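Long-range contact in CRISPR-associated endoribonuclease Cas2 (Thermococcus onnurineus, PDB 5G4D), which probably acts as a metal-dependent endoribonuclease on single-stranded RNA and probably partners Cas1 in the adaptation stage of CRISPR immunity: residues A[16-27]-A[47-57]. Residues are numbered along the deposited sequence; the frame is centred on the assembly and turned at random.
Sequences RVNRVKKFLRRH and RIKAGLLDLID. Unlike the reference sequence in segment 16-27: Arg-19 (reference Lys).
Helix 17-25 and the later part, 47-55, of helix 42-55 pack antiparallel, the axes of these segments 10.0 Å apart at an angle of 163°, with Phe-23 of the first seated as a knob among Ile-48, Gly-51, Leu-52 and Leu-55 of the second. They belong to the two helices of the ferredoxin-like βαββαβ fold of Cas2, lying together on one face of its antiparallel sheet; Leu-24 reaches down to Tyr-10 and Phe-36, and Ile-48 to Val-40. No direct hydrogen bond joins the two segments.

The knob works because Gly-51 has no side chain. With CG anti to the backbone N (chi1 172°), the Phe-23 ring reaches across to the partner backbone, and its CZ comes within 3.6 Å of Gly-51 CA. His-27, one turn further on, sets its CD2 over one face of the ring, toward the rim, and its CB 3.9 Å from Ile-48 CD1, while its ND1 is hydrogen-bonded to Glu-44. Closer to the sheet, the CD2 methyl of Leu-52 fits between two residues of the first helix, 3.7 Å from Val-20 CG1 and 4.0 Å from Leu-24 CD2. Leu-55 runs alongside Val-20, pointing the other way, its CB against Val-20 CG2, and brings its CD1 3.6 Å from Phe-23 CB. Leu-52 and Ile-56 also pack on Leu-77 of the second subunit.

Polar groups take over at the Arg-16 end, where the side chain of Arg-16 lies about 9 Å from that of Asp-11, the predicted magnesium ligand. The Arg-16 chain bends at chi3 (-69°), and its salt bridges go to Glu-60 and Asp-61. No N-H points at Asp-57 OD2, well out of the guanidinium plane; instead Asp-57 CB lies over the centre of one guanidinium face, 3.4 Å from Arg-16 CZ.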
ATOM      1  N   ARG A  16     -12.216   4.865 -13.989  1.00 20.33           N
ATOM      2  CA  ARG A  16     -10.925   5.508 -14.128  1.00 23.69           C
ATOM      3  C   ARG A  16      -9.759   4.651 -13.669  1.00 22.58           C
ATOM      4  O   ARG A  16      -8.606   5.025 -13.932  1.00 23.51           O
ATOM      5  CB  ARG A  16     -10.913   6.825 -13.337  1.00 21.34           C
ATOM      6  CG  ARG A  16     -11.936   7.843 -13.828  1.00 25.05           C
ATOM      7  CD  ARG A  16     -11.900   9.117 -13.013  1.00 24.86           C
ATOM      8  NE  ARG A  16     -12.376   8.937 -11.643  1.00 23.03           N
ATOM      9  CZ  ARG A  16     -13.659   8.940 -11.292  1.00 27.40           C
ATOM     10  NH1 ARG A  16     -14.598   9.112 -12.211  1.00 27.91           N
ATOM     11  NH2 ARG A  16     -14.008   8.791 -10.023  1.00 25.39           N
ATOM     12  N   VAL A  17     -10.010   3.522 -13.003  1.00 18.62           N
ATOM     13  CA  VAL A  17      -8.937   2.829 -12.296  1.00 21.47           C
ATOM     14  C   VAL A  17      -7.932   2.239 -13.275  1.00 24.24           C
ATOM     15  O   VAL A  17      -6.715   2.299 -13.046  1.00 22.49           O
ATOM     16  CB  VAL A  17      -9.509   1.758 -11.343  1.00 21.72           C
ATOM     17  CG1 VAL A  17     -10.252   0.652 -12.104  1.00 20.22           C
ATOM     18  CG2 VAL A  17      -8.381   1.173 -10.473  1.00 23.48           C
ATOM     19  N   ASN A  18      -8.404   1.703 -14.398  1.00 21.22           N
ATOM     20  CA  ASN A  18      -7.486   1.012 -15.287  1.00 23.25           C
ATOM     21  C   ASN A  18      -6.601   1.976 -16.077  1.00 21.90           C
ATOM     22  O   ASN A  18      -5.497   1.588 -16.470  1.00 25.05           O
ATOM     23  CB  ASN A  18      -8.279   0.047 -16.184  1.00 29.70           C
ATOM     24  CG  ASN A  18      -8.780  -1.190 -15.406  1.00 29.83           C
ATOM     25  OD1 ASN A  18      -7.985  -1.924 -14.809  1.00 30.42           O
ATOM     26  ND2 ASN A  18     -10.098  -1.398 -15.383  1.00 26.79           N
ATOM     27  N   ARG A  19      -7.013   3.236 -16.256  1.00 20.88           N
ATOM     28  CA  ARG A  19      -6.093   4.227 -16.811  1.00 23.46           C
ATOM     29  C   ARG A  19      -5.026   4.638 -15.797  1.00 22.65           C
ATOM     30  O   ARG A  19      -3.886   4.926 -16.181  1.00 21.20           O
ATOM     31  CB  ARG A  19      -6.858   5.459 -17.291  1.00 30.18           C
ATOM     32  CG  ARG A  19      -7.774   5.203 -18.491  1.00 35.40           C
ATOM     33  CD  ARG A  19      -7.688   6.342 -19.497  1.00 39.36           C
ATOM     34  NE  ARG A  19      -6.335   6.487 -20.034  1.00 46.13           N
ATOM     35  CZ  ARG A  19      -5.883   5.858 -21.116  1.00 51.08           C
ATOM     36  NH1 ARG A  19      -6.680   5.035 -21.789  1.00 50.76           N
ATOM     37  NH2 ARG A  19      -4.632   6.052 -21.527  1.00 50.19           N
ATOM     38  N   VAL A  20      -5.370   4.672 -14.509  1.00 20.35           N
ATOM     39  CA  VAL A  20      -4.357   4.935 -13.481  1.00 17.40           C
ATOM     40  C   VAL A  20      -3.336   3.804 -13.438  1.00 19.49           C
ATOM     41  O   VAL A  20      -2.122   4.042 -13.372  1.00 18.81           O
ATOM     42  CB  VAL A  20      -5.028   5.150 -12.113  1.00 16.60           C
ATOM     43  CG1 VAL A  20      -3.989   5.087 -10.978  1.00 18.63           C
ATOM     44  CG2 VAL A  20      -5.751   6.484 -12.088  1.00 18.01           C
ATOM     45  N   LYS A  21      -3.817   2.550 -13.462  1.00 19.52           N
ATOM     46  CA  LYS A  21      -2.921   1.397 -13.498  1.00 19.43           C
ATOM     47  C   LYS A  21      -1.960   1.475 -14.682  1.00 20.87           C
ATOM     48  O   LYS A  21      -0.747   1.280 -14.533  1.00 21.23           O
ATOM     49  CB  LYS A  21      -3.746   0.108 -13.557  1.00 20.80           C
ATOM     50  CG  LYS A  21      -2.913  -1.164 -13.711  1.00 23.97           C
ATOM     51  CD  LYS A  21      -3.810  -2.408 -13.758  1.00 27.41           C
ATOM     52  CE  LYS A  21      -4.710  -2.404 -14.989  1.00 33.54           C
ATOM     53  NZ  LYS A  21      -5.458  -3.695 -15.163  1.00 38.14           N
ATOM     54  N   LYS A  22      -2.487   1.755 -15.879  1.00 19.81           N
ATOM     55  CA  LYS A  22      -1.634   1.772 -17.066  1.00 20.37           C
ATOM     56  C   LYS A  22      -0.591   2.878 -16.986  1.00 22.27           C
ATOM     57  O   LYS A  22       0.560   2.682 -17.395  1.00 23.23           O
ATOM     58  CB  LYS A  22      -2.489   1.922 -18.335  1.00 23.59           C
ATOM     59  CG  LYS A  22      -1.723   1.658 -19.628  1.00 32.75           C
ATOM     60  CD  LYS A  22      -2.678   1.466 -20.818  1.00 34.68           C
ATOM     61  CE  LYS A  22      -3.450   2.741 -21.138  1.00 41.93           C
ATOM     62  NZ  LYS A  22      -2.561   3.879 -21.522  1.00 47.08           N
ATOM     63  N   PHE A  23      -0.965   4.041 -16.442  1.00 20.12           N
ATOM     64  CA  PHE A  23      -0.008   5.136 -16.283  1.00 18.88           C
ATOM     65  C   PHE A  23       1.097   4.761 -15.303  1.00 22.15           C
ATOM     66  O   PHE A  23       2.283   5.001 -15.564  1.00 23.33           O
ATOM     67  CB  PHE A  23      -0.728   6.407 -15.822  1.00 18.04           C
ATOM     68  CG  PHE A  23       0.201   7.540 -15.442  1.00 21.25           C
ATOM     69  CD1 PHE A  23       0.822   8.305 -16.417  1.00 21.90           C
ATOM     70  CD2 PHE A  23       0.434   7.851 -14.109  1.00 21.36           C
ATOM     71  CE1 PHE A  23       1.673   9.351 -16.072  1.00 20.75           C
ATOM     72  CE2 PHE A  23       1.290   8.887 -13.747  1.00 20.16           C
ATOM     73  CZ  PHE A  23       1.906   9.647 -14.735  1.00 22.59           C
ATOM     74  N   LEU A  24       0.731   4.190 -14.153  1.00 18.63           N
ATOM     75  CA  LEU A  24       1.755   3.902 -13.155  1.00 17.20           C
ATOM     76  C   LEU A  24       2.683   2.778 -13.605  1.00 19.28           C
ATOM     77  O   LEU A  24       3.856   2.751 -13.209  1.00 18.27           O
ATOM     78  CB  LEU A  24       1.102   3.578 -11.808  1.00 17.24           C
ATOM     79  CG  LEU A  24       0.512   4.800 -11.083  1.00 16.71           C
ATOM     80  CD1 LEU A  24      -0.179   4.354  -9.802  1.00 13.19           C
ATOM     81  CD2 LEU A  24       1.555   5.872 -10.763  1.00 17.02           C
ATOM     82  N   ARG A  25       2.198   1.865 -14.453  1.00 19.25           N
ATOM     83  CA  ARG A  25       3.068   0.816 -14.979  1.00 22.23           C
ATOM     84  C   ARG A  25       4.199   1.396 -15.813  1.00 23.38           C
ATOM     85  O   ARG A  25       5.260   0.776 -15.939  1.00 25.51           O
ATOM     86  CB  ARG A  25       2.269  -0.190 -15.812  1.00 24.23           C
ATOM     87  CG  ARG A  25       1.392  -1.122 -15.007  1.00 27.99           C
ATOM     88  CD  ARG A  25       0.770  -2.201 -15.889  1.00 33.41           C
ATOM     89  NE  ARG A  25       1.764  -3.100 -16.474  1.00 37.57           N
ATOM     90  CZ  ARG A  25       1.504  -3.960 -17.456  1.00 45.75           C
ATOM     91  NH1 ARG A  25       0.285  -4.030 -17.973  1.00 40.05           N
ATOM     92  NH2 ARG A  25       2.465  -4.745 -17.931  1.00 47.22           N
ATOM     93  N   ARG A  26       4.000   2.582 -16.381  1.00 24.54           N
ATOM     94  CA  ARG A  26       5.067   3.236 -17.125  1.00 25.52           C
ATOM     95  C   ARG A  26       6.094   3.928 -16.234  1.00 26.15           C
ATOM     96  O   ARG A  26       7.059   4.494 -16.759  1.00 26.12           O
ATOM     97  CB  ARG A  26       4.472   4.254 -18.097  1.00 26.96           C
ATOM     98  CG  ARG A  26       3.501   3.667 -19.106  1.00 30.28           C
ATOM     99  CD  ARG A  26       2.812   4.774 -19.887  1.00 39.20           C
ATOM    100  NE  ARG A  26       2.814   4.493 -21.310  1.00 48.29           N
ATOM    101  CZ  ARG A  26       1.770   4.004 -21.970  1.00 48.97           C
ATOM    102  NH1 ARG A  26       0.638   3.757 -21.331  1.00 45.69           N
ATOM    103  NH2 ARG A  26       1.849   3.762 -23.277  1.00 46.59           N
ATOM    104  N   HIS A  27       5.935   3.897 -14.909  1.00 21.50           N
ATOM    105  CA  HIS A  27       6.805   4.695 -14.056  1.00 20.76           C
ATOM    106  C   HIS A  27       7.327   3.916 -12.857  1.00 22.27           C
ATOM    107  O   HIS A  27       8.411   4.221 -12.350  1.00 21.94           O
ATOM    108  CB  HIS A  27       6.065   5.948 -13.582  1.00 22.99           C
ATOM    109  CG  HIS A  27       5.736   6.901 -14.690  1.00 24.93           C
ATOM    110  ND1 HIS A  27       6.601   7.894 -15.095  1.00 28.14           N
ATOM    111  CD2 HIS A  27       4.647   6.999 -15.489  1.00 24.98           C
ATOM    112  CE1 HIS A  27       6.053   8.574 -16.089  1.00 28.29           C
ATOM    113  NE2 HIS A  27       4.870   8.050 -16.351  1.00 28.88           N
ATOM    114  N   ARG A  47       6.089  14.623 -11.929  1.00 18.33           N
ATOM    115  CA  ARG A  47       5.405  14.215 -13.149  1.00 20.56           C
ATOM    116  C   ARG A  47       4.418  13.091 -12.872  1.00 21.30           C
ATOM    117  O   ARG A  47       3.340  13.038 -13.481  1.00 19.93           O
ATOM    118  CB  ARG A  47       6.425  13.788 -14.204  1.00 25.12           C
ATOM    119  CG  ARG A  47       7.102  14.967 -14.896  1.00 28.26           C
ATOM    120  CD  ARG A  47       7.872  14.544 -16.139  1.00 30.58           C
ATOM    121  NE  ARG A  47       8.864  13.498 -15.880  1.00 35.78           N
ATOM    122  CZ  ARG A  47      10.037  13.718 -15.294  1.00 32.27           C
ATOM    123  NH1 ARG A  47      10.342  14.937 -14.881  1.00 34.82           N
ATOM    124  NH2 ARG A  47      10.898  12.727 -15.099  1.00 32.24           N
ATOM    125  N   ILE A  48       4.771  12.179 -11.963  1.00 20.07           N
ATOM    126  CA  ILE A  48       3.832  11.132 -11.567  1.00 20.38           C
ATOM    127  C   ILE A  48       2.609  11.747 -10.901  1.00 18.39           C
ATOM    128  O   ILE A  48       1.466  11.394 -11.211  1.00 19.52           O
ATOM    129  CB  ILE A  48       4.516  10.119 -10.638  1.00 18.61           C
ATOM    130  CG1 ILE A  48       5.537   9.285 -11.413  1.00 17.57           C
ATOM    131  CG2 ILE A  48       3.449   9.204  -9.971  1.00 17.49           C
ATOM    132  CD1 ILE A  48       6.404   8.384 -10.519  1.00 18.99           C
ATOM    133  N   LYS A  49       2.841  12.653  -9.950  1.00 19.22           N
ATOM    134  CA  LYS A  49       1.732  13.330  -9.282  1.00 20.31           C
ATOM    135  C   LYS A  49       0.851  14.065 -10.287  1.00 22.05           C
ATOM    136  O   LYS A  49      -0.381  13.973 -10.232  1.00 20.71           O
ATOM    137  CB  LYS A  49       2.272  14.290  -8.221  1.00 20.77           C
ATOM    138  CG  LYS A  49       1.216  15.191  -7.610  1.00 25.22           C
ATOM    139  CD  LYS A  49       1.816  16.100  -6.557  1.00 26.98           C
ATOM    140  CE  LYS A  49       0.831  17.188  -6.152  1.00 30.78           C
ATOM    141  NZ  LYS A  49       1.425  18.094  -5.124  1.00 26.56           N
ATOM    142  N   ALA A  50       1.463  14.796 -11.226  1.00 22.18           N
ATOM    143  CA  ALA A  50       0.671  15.534 -12.211  1.00 23.32           C
ATOM    144  C   ALA A  50      -0.096  14.593 -13.136  1.00 22.56           C
ATOM    145  O   ALA A  50      -1.244  14.877 -13.504  1.00 24.24           O
ATOM    146  CB  ALA A  50       1.571  16.470 -13.020  1.00 20.58           C
ATOM    147  N   GLY A  51       0.520  13.476 -13.535  1.00 19.05           N
ATOM    148  CA  GLY A  51      -0.198  12.500 -14.340  1.00 21.17           C
ATOM    149  C   GLY A  51      -1.392  11.916 -13.613  1.00 23.04           C
ATOM    150  O   GLY A  51      -2.469  11.748 -14.197  1.00 22.52           O
ATOM    151  N   LEU A  52      -1.223  11.596 -12.326  1.00 19.49           N
ATOM    152  CA  LEU A  52      -2.321  11.029 -11.550  1.00 20.29           C
ATOM    153  C   LEU A  52      -3.458  12.032 -11.385  1.00 24.35           C
ATOM    154  O   LEU A  52      -4.636  11.670 -11.504  1.00 21.20           O
ATOM    155  CB  LEU A  52      -1.805  10.556 -10.186  1.00 18.22           C
ATOM    156  CG  LEU A  52      -0.937   9.302 -10.257  1.00 17.27           C
ATOM    157  CD1 LEU A  52      -0.276   9.070  -8.912  1.00 16.28           C
ATOM    158  CD2 LEU A  52      -1.765   8.060 -10.671  1.00 14.95           C
ATOM    159  N   LEU A  53      -3.124  13.299 -11.124  1.00 23.13           N
ATOM    160  CA  LEU A  53      -4.156  14.322 -10.969  1.00 23.78           C
ATOM    161  C   LEU A  53      -4.973  14.499 -12.243  1.00 28.08           C
ATOM    162  O   LEU A  53      -6.170  14.795 -12.175  1.00 27.53           O
ATOM    163  CB  LEU A  53      -3.509  15.643 -10.551  1.00 26.49           C
ATOM    164  CG  LEU A  53      -2.943  15.631  -9.127  1.00 25.95           C
ATOM    165  CD1 LEU A  53      -2.027  16.826  -8.871  1.00 27.09           C
ATOM    166  CD2 LEU A  53      -4.078  15.598  -8.103  1.00 25.71           C
ATOM    167  N   ASP A  54      -4.359  14.292 -13.408  1.00 26.54           N
ATOM    168  CA  ASP A  54      -5.099  14.392 -14.660  1.00 29.75           C
ATOM    169  C   ASP A  54      -6.048  13.221 -14.865  1.00 28.99           C
ATOM    170  O   ASP A  54      -7.044  13.365 -15.582  1.00 30.38           O
ATOM    171  CB  ASP A  54      -4.130  14.494 -15.838  1.00 30.84           C
ATOM    172  CG  ASP A  54      -3.581  15.898 -16.014  1.00 39.05           C
ATOM    173  OD1 ASP A  54      -4.375  16.857 -15.911  1.00 45.35           O
ATOM    174  OD2 ASP A  54      -2.361  16.046 -16.240  1.00 40.30           O
ATOM    175  N   LEU A  55      -5.773  12.077 -14.243  1.00 24.13           N
ATOM    176  CA  LEU A  55      -6.561  10.875 -14.478  1.00 26.03           C
ATOM    177  C   LEU A  55      -7.625  10.619 -13.419  1.00 29.15           C
ATOM    178  O   LEU A  55      -8.548   9.840 -13.674  1.00 31.24           O
ATOM    179  CB  LEU A  55      -5.637   9.650 -14.553  1.00 25.05           C
ATOM    180  CG  LEU A  55      -4.678   9.607 -15.737  1.00 27.30           C
ATOM    181  CD1 LEU A  55      -3.668   8.503 -15.539  1.00 23.97           C
ATOM    182  CD2 LEU A  55      -5.452   9.387 -17.020  1.00 26.01           C
ATOM    183  N   ILE A  56      -7.524  11.221 -12.241  1.00 22.74           N
ATOM    184  CA  ILE A  56      -8.455  10.922 -11.172  1.00 26.18           C
ATOM    185  C   ILE A  56      -9.484  12.037 -11.045  1.00 26.02           C
ATOM    186  O   ILE A  56      -9.310  13.152 -11.544  1.00 25.58           O
ATOM    187  CB  ILE A  56      -7.735  10.685  -9.824  1.00 24.33           C
ATOM    188  CG1 ILE A  56      -7.091  11.979  -9.307  1.00 25.11           C
ATOM    189  CG2 ILE A  56      -6.704   9.577  -9.976  1.00 19.78           C
ATOM    190  CD1 ILE A  56      -6.574  11.889  -7.875  1.00 22.79           C
ATOM    191  N   ASP A  57     -10.593  11.705 -10.387  1.00 22.80           N
ATOM    192  CA  ASP A  57     -11.595  12.663  -9.937  1.00 28.18           C
ATOM    193  C   ASP A  57     -11.311  12.928  -8.465  1.00 29.63           C
ATOM    194  O   ASP A  57     -11.519  12.052  -7.620  1.00 28.17           O
ATOM    195  CB  ASP A  57     -13.000  12.100 -10.151  1.00 28.13           C
ATOM    196  CG  ASP A  57     -14.108  13.049  -9.704  1.00 35.10           C
ATOM    197  OD1 ASP A  57     -13.929  13.822  -8.739  1.00 34.79           O
ATOM    198  OD2 ASP A  57     -15.184  13.001 -10.331  1.00 35.42           O
TER
HETATM  199  O   HOH W   1      -8.667   7.834 -15.221  1.00 39.31           O